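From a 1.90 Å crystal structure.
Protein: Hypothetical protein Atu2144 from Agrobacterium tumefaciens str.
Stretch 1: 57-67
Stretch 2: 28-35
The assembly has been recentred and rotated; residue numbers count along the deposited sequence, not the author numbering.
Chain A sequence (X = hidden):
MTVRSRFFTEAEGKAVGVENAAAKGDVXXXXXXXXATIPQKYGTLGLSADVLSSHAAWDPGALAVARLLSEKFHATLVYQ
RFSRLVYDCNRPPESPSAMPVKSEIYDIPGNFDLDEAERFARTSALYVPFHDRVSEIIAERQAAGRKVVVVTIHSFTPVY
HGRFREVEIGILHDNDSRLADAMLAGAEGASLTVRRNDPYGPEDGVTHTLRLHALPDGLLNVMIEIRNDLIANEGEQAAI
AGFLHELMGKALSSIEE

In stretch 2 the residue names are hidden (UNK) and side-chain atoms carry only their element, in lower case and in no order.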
ATOM      1  N   ALA A  57       1.019  16.738  14.375  1.00 18.75           N
ATOM      2  CA  ALA A  57       0.205  15.533  14.511  1.00 18.53           C
ATOM      3  C   ALA A  57      -1.128  15.561  13.788  1.00 18.18           C
ATOM      4  O   ALA A  57      -1.706  14.504  13.567  1.00 18.20           O
ATOM      5  CB  ALA A  57      -0.034  15.225  15.976  1.00 17.89           C
ATOM      6  N   TRP A  58      -1.620  16.739  13.434  1.00 17.76           N
ATOM      7  CA  TRP A  58      -2.931  16.885  12.812  1.00 18.45           C
ATOM      8  C   TRP A  58      -3.113  18.290  12.242  1.00 18.25           C
ATOM      9  O   TRP A  58      -2.241  19.147  12.396  1.00 18.75           O
ATOM     10  CB  TRP A  58      -4.032  16.569  13.837  1.00 18.81           C
ATOM     11  CG  TRP A  58      -4.218  17.615  14.897  1.00 19.51           C
ATOM     12  CD1 TRP A  58      -3.258  18.378  15.489  1.00 19.98           C
ATOM     13  CD2 TRP A  58      -5.451  18.009  15.480  1.00 20.26           C
ATOM     14  NE1 TRP A  58      -3.823  19.211  16.397  1.00 21.03           N
ATOM     15  CE2 TRP A  58      -5.170  19.001  16.419  1.00 19.11           C
ATOM     16  CE3 TRP A  58      -6.781  17.606  15.301  1.00 20.33           C
ATOM     17  CZ2 TRP A  58      -6.168  19.612  17.183  1.00 21.76           C
ATOM     18  CZ3 TRP A  58      -7.761  18.197  16.057  1.00 21.02           C
ATOM     19  CH2 TRP A  58      -7.451  19.194  16.994  1.00 20.06           C
ATOM     20  N   ASP A  59      -4.220  18.497  11.538  1.00 17.12           N
ATOM     21  CA  ASP A  59      -4.657  19.836  11.104  1.00 17.51           C
ATOM     22  C   ASP A  59      -5.680  20.303  12.137  1.00 17.29           C
ATOM     23  O   ASP A  59      -6.871  19.932  12.064  1.00 17.26           O
ATOM     24  CB  ASP A  59      -5.338  19.781   9.734  1.00 16.86           C
ATOM     25  CG  ASP A  59      -4.383  19.562   8.595  1.00 18.36           C
ATOM     26  OD1 ASP A  59      -3.208  19.146   8.820  1.00 17.66           O
ATOM     27  OD2 ASP A  59      -4.835  19.740   7.434  1.00 20.24           O
ATOM     28  N   PRO A  60      -5.243  21.129  13.104  1.00 17.77           N
ATOM     29  CA  PRO A  60      -6.195  21.618  14.107  1.00 18.09           C
ATOM     30  C   PRO A  60      -7.319  22.406  13.464  1.00 18.10           C
ATOM     31  O   PRO A  60      -7.071  23.223  12.567  1.00 18.60           O
ATOM     32  CB  PRO A  60      -5.360  22.552  15.003  1.00 18.24           C
ATOM     33  CG  PRO A  60      -3.979  22.503  14.522  1.00 19.33           C
ATOM     34  CD  PRO A  60      -3.891  21.698  13.259  1.00 18.12           C
ATOM     35  N   GLY A  61      -8.540  22.123  13.889  1.00 18.41           N
ATOM     36  CA  GLY A  61      -9.717  22.816  13.388  1.00 18.19           C
ATOM     37  C   GLY A  61     -10.367  22.143  12.191  1.00 18.15           C
ATOM     38  O   GLY A  61     -11.525  22.371  11.940  1.00 16.66           O
ATOM     39  N   ALA A  62      -9.603  21.352  11.433  1.00 17.00           N
ATOM     40  CA  ALA A  62     -10.062  20.873  10.126  1.00 17.04           C
ATOM     41  C   ALA A  62     -11.254  19.904  10.212  1.00 16.25           C
ATOM     42  O   ALA A  62     -12.213  20.038   9.456  1.00 16.50           O
ATOM     43  CB  ALA A  62      -8.884  20.253   9.338  1.00 16.79           C
ATOM     44  N   LEU A  63     -11.193  18.917  11.102  1.00 15.24           N
ATOM     45  CA  LEU A  63     -12.298  17.980  11.290  1.00 15.26           C
ATOM     46  C   LEU A  63     -13.533  18.728  11.835  1.00 15.52           C
ATOM     47  O   LEU A  63     -14.664  18.427  11.468  1.00 14.53           O
ATOM     48  CB  LEU A  63     -11.891  16.850  12.246  1.00 14.69           C
ATOM     49  CG  LEU A  63     -12.909  15.799  12.575  1.00 15.13           C
ATOM     50  CD1 LEU A  63     -13.384  15.180  11.266  1.00 16.31           C
ATOM     51  CD2 LEU A  63     -12.331  14.742  13.597  1.00 15.55           C
ATOM     52  N   ALA A  64     -13.291  19.732  12.676  1.00 15.46           N
ATOM     53  CA  ALA A  64     -14.370  20.461  13.326  1.00 16.75           C
ATOM     54  C   ALA A  64     -15.141  21.229  12.272  1.00 16.96           C
ATOM     55  O   ALA A  64     -16.377  21.196  12.259  1.00 18.68           O
ATOM     56  CB  ALA A  64     -13.798  21.428  14.381  1.00 15.87           C
ATOM     57  N   VAL A  65     -14.391  21.915  11.396  1.00 17.98           N
ATOM     58  CA  VAL A  65     -14.951  22.622  10.250  1.00 18.10           C
ATOM     59  C   VAL A  65     -15.637  21.655   9.296  1.00 18.27           C
ATOM     60  O   VAL A  65     -16.732  21.921   8.846  1.00 17.65           O
ATOM     61  CB  VAL A  65     -13.887  23.447   9.506  1.00 18.70           C
ATOM     62  CG1 VAL A  65     -14.410  23.906   8.143  1.00 18.50           C
ATOM     63  CG2 VAL A  65     -13.443  24.640  10.369  1.00 16.81           C
ATOM     64  N   ALA A  66     -14.988  20.525   9.004  1.00 18.37           N
ATOM     65  CA  ALA A  66     -15.580  19.479   8.145  1.00 17.83           C
ATOM     66  C   ALA A  66     -16.921  18.940   8.659  1.00 17.75           C
ATOM     67  O   ALA A  66     -17.837  18.696   7.875  1.00 16.98           O
ATOM     68  CB  ALA A  66     -14.591  18.348   7.934  1.00 17.83           C
ATOM     69  N   ARG A  67     -17.007  18.733   9.950  1.00 17.55           N
ATOM     70  CA  ARG A  67     -18.252  18.338  10.565  1.00 17.81           C
ATOM     71  C   ARG A  67     -19.366  19.365  10.362  1.00 17.33           C
ATOM     72  O   ARG A  67     -20.446  19.015  10.029  1.00 17.29           O
ATOM     73  CB  ARG A  67     -18.050  17.980  12.027  1.00 18.34           C
ATOM     74  CG  ARG A  67     -17.279  16.718  12.252  1.00 21.16           C
ATOM     75  CD  ARG A  67     -17.105  16.397  13.672  1.00 28.50           C
ATOM     76  NE  ARG A  67     -16.807  15.001  13.789  1.00 30.48           N
ATOM     77  CZ  ARG A  67     -15.973  14.489  14.657  1.00 28.85           C
ATOM     78  NH1 ARG A  67     -15.351  15.255  15.504  1.00 31.21           N
ATOM     79  NH2 ARG A  67     -15.782  13.202  14.678  1.00 27.66           N
ATOM     80  N   UNK A  28     -18.902  15.336  -1.157  1.00 17.62           N
ATOM     81  CA  UNK A  28     -18.253  14.290  -0.349  1.00 17.12           C
ATOM     82  C   UNK A  28     -17.036  14.924   0.298  1.00 16.44           C
ATOM     83  O   UNK A  28     -16.067  15.313  -0.393  1.00 15.02           O
ATOM     84  c   UNK A  28     -16.748  10.793  -1.548  1.00 16.44           C
ATOM     85  c   UNK A  28     -17.994  11.303   0.628  1.00 14.51           C
ATOM     86  c   UNK A  28     -17.837  13.105  -1.221  1.00 17.50           C
ATOM     87  c   UNK A  28     -17.164  11.898  -0.522  1.00 17.06           C
ATOM     88  N   UNK A  29     -17.122  15.098   1.613  1.00 15.76           N
ATOM     89  CA  UNK A  29     -16.088  15.742   2.383  1.00 15.50           C
ATOM     90  C   UNK A  29     -15.071  14.699   2.830  1.00 15.53           C
ATOM     91  O   UNK A  29     -15.454  13.594   3.261  1.00 14.65           O
ATOM     92  c   UNK A  29     -18.575  17.966   4.491  1.00 14.56           C
ATOM     93  c   UNK A  29     -16.675  16.452   3.598  1.00 15.67           C
ATOM     94  c   UNK A  29     -16.756  18.884   2.911  1.00 16.82           C
ATOM     95  c   UNK A  29     -17.590  17.658   3.316  1.00 16.55           C
ATOM     96  N   UNK A  30     -13.790  15.062   2.708  1.00 14.30           N
ATOM     97  CA  UNK A  30     -12.646  14.190   3.043  1.00 15.11           C
ATOM     98  C   UNK A  30     -11.649  14.964   3.919  1.00 15.66           C
ATOM     99  O   UNK A  30     -11.250  16.084   3.584  1.00 16.52           O
ATOM    100  c   UNK A  30     -10.737  12.745   2.130  1.00 14.81           C
ATOM    101  c   UNK A  30     -13.003  12.951   0.834  1.00 14.77           C
ATOM    102  c   UNK A  30     -11.943  13.654   1.764  1.00 15.08           C
ATOM    103  N   UNK A  31     -11.249  14.367   5.030  1.00 15.63           N
ATOM    104  CA  UNK A  31     -10.327  15.006   5.965  1.00 15.29           C
ATOM    105  C   UNK A  31      -9.242  14.024   6.401  1.00 15.49           C
ATOM    106  O   UNK A  31      -9.415  13.265   7.357  1.00 15.26           O
ATOM    107  c   UNK A  31     -11.103  15.550   7.179  1.00 14.46           C
ATOM    108  s   UNK A  31     -10.121  16.641   8.170  1.00 17.52           S
ATOM    109  N   UNK A  32      -8.127  14.035   5.665  1.00 15.45           N
ATOM    110  CA  UNK A  32      -7.006  13.127   5.911  1.00 16.30           C
ATOM    111  C   UNK A  32      -6.247  13.447   7.220  1.00 16.88           C
ATOM    112  O   UNK A  32      -5.743  12.542   7.891  1.00 16.76           O
ATOM    113  o   UNK A  32      -7.553  15.080   3.292  1.00 18.83           O
ATOM    114  c   UNK A  32      -6.907  14.214   2.670  1.00 19.72           C
ATOM    115  c   UNK A  32      -6.026  13.155   4.742  1.00 16.62           C
ATOM    116  c   UNK A  32      -6.616  12.926   3.372  1.00 17.70           C
ATOM    117  o   UNK A  32      -6.502  14.368   1.504  1.00 22.55           O
ATOM    118  N   UNK A  33      -6.221  14.721   7.607  1.00 17.07           N
ATOM    119  CA  UNK A  33      -5.455  15.153   8.786  1.00 16.66           C
ATOM    120  C   UNK A  33      -6.330  15.495   9.974  1.00 16.21           C
ATOM    121  O   UNK A  33      -5.984  16.352  10.783  1.00 15.83           O
ATOM    122  c   UNK A  33      -3.554  16.016   7.330  1.00 16.57           C
ATOM    123  n   UNK A  33      -2.249  15.128   5.792  1.00 18.18           N
ATOM    124  n   UNK A  33      -2.958  16.996   6.573  1.00 18.37           N
ATOM    125  c   UNK A  33      -4.529  16.325   8.429  1.00 17.80           C
ATOM    126  c   UNK A  33      -2.161  16.443   5.672  1.00 18.74           C
ATOM    127  c   UNK A  33      -3.111  14.834   6.829  1.00 16.36           C
ATOM    128  N   UNK A  34      -7.423  14.748  10.108  1.00 15.92           N
ATOM    129  CA  UNK A  34      -8.501  15.007  11.041  1.00 16.08           C
ATOM    130  C   UNK A  34      -8.098  14.801  12.495  1.00 16.00           C
ATOM    131  O   UNK A  34      -8.625  15.475  13.383  1.00 16.72           O
ATOM    132  c   UNK A  34      -9.699  14.065  10.723  1.00 14.63           C
ATOM    133  N   UNK A  35      -7.194  13.850  12.731  1.00 15.63           N
ATOM    134  CA  UNK A  35      -6.956  13.346  14.091  1.00 16.70           C
ATOM    135  C   UNK A  35      -5.492  13.216  14.456  1.00 16.79           C
ATOM    136  O   UNK A  35      -4.680  12.756  13.670  1.00 17.35           O
ATOM    137  c   UNK A  35      -7.666  12.005  14.286  1.00 16.67           C
ATOM    138  o   UNK A  35      -7.336  11.466  15.570  1.00 20.29           O
TER
HETATM  139  O   HOH W   1      -8.854  18.238  12.743  1.00 21.13           O

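Position 28 lies in a strand and carries four side-chain carbons, forked at the second; none comes within reach of stretch 1. This branching identifies Leu28. Position 29 has the same four carbons and the same fork, but here the CA-to-CB bond points toward the helix, and one terminal carbon lies 3.5 Å from the backbone O of Ala66. The residue is Leu29, and the carbon is CD1. At position 30 a single carbon carries two more, a branch at CB that defines Val30; alternation along the strand turns it away from stretch 1.

Position 31 points toward the helix again. One carbon followed by one sulfur makes it Cys31, whose SG packs 4.0 Å from CB of Ala62 and 3.9 Å from N of Leu63, where the helix begins. Position 32 has three carbons, the third bearing two oxygens. This carboxylate at the end of a two-carbon spacer is Glu32, which points away from stretch 1 and is engaged elsewhere in the structure.

At position 33, one carbon leads to a five-membered ring of three carbons and two nitrogens, the imidazole of His33. Its ND1 lies 3.1 Å from OD1 and 3.4 Å from OD2 of Asp59, donating a weak hydrogen bond to each; OD1 sits at the ring edge, near its plane. The backbone makes the stronger link: N of Asp59 donates to O of His33 at 2.9 Å, with an almost linear angle of 174°.

Position 34 has one side-chain carbon and is therefore Ala34. Its CB lies 3.9 Å from CB of Leu63, while its O approaches the edge of the Trp58 ring, 3.4 Å from CE3. Position 35 ends in one carbon and one oxygen, as expected of Ser35. Its side chain points away, and contact is made through the backbone, with C 3.7 Å from CB of Trp58.

The contact thus joins an apolar patch to a polar junction. The strand runs nearly antiparallel to the helix, at 169°, and presents Leu29 and Cys31 to it; the type I turn from Cys31 to Ala34 then brings His33 and Ala34 against the loop and first helical turn. There Asp59 engages His33 through both backbone and side chain. A water completes the junction, donating to O of Ala34 at 2.8 Å and to O of Asp59 at 2.7 Å while accepting from N of Leu63 at 2.9 Å. It thereby ties the turn to the start of the helix.

Stretch 2, residues 28-35: LLVCEHAS
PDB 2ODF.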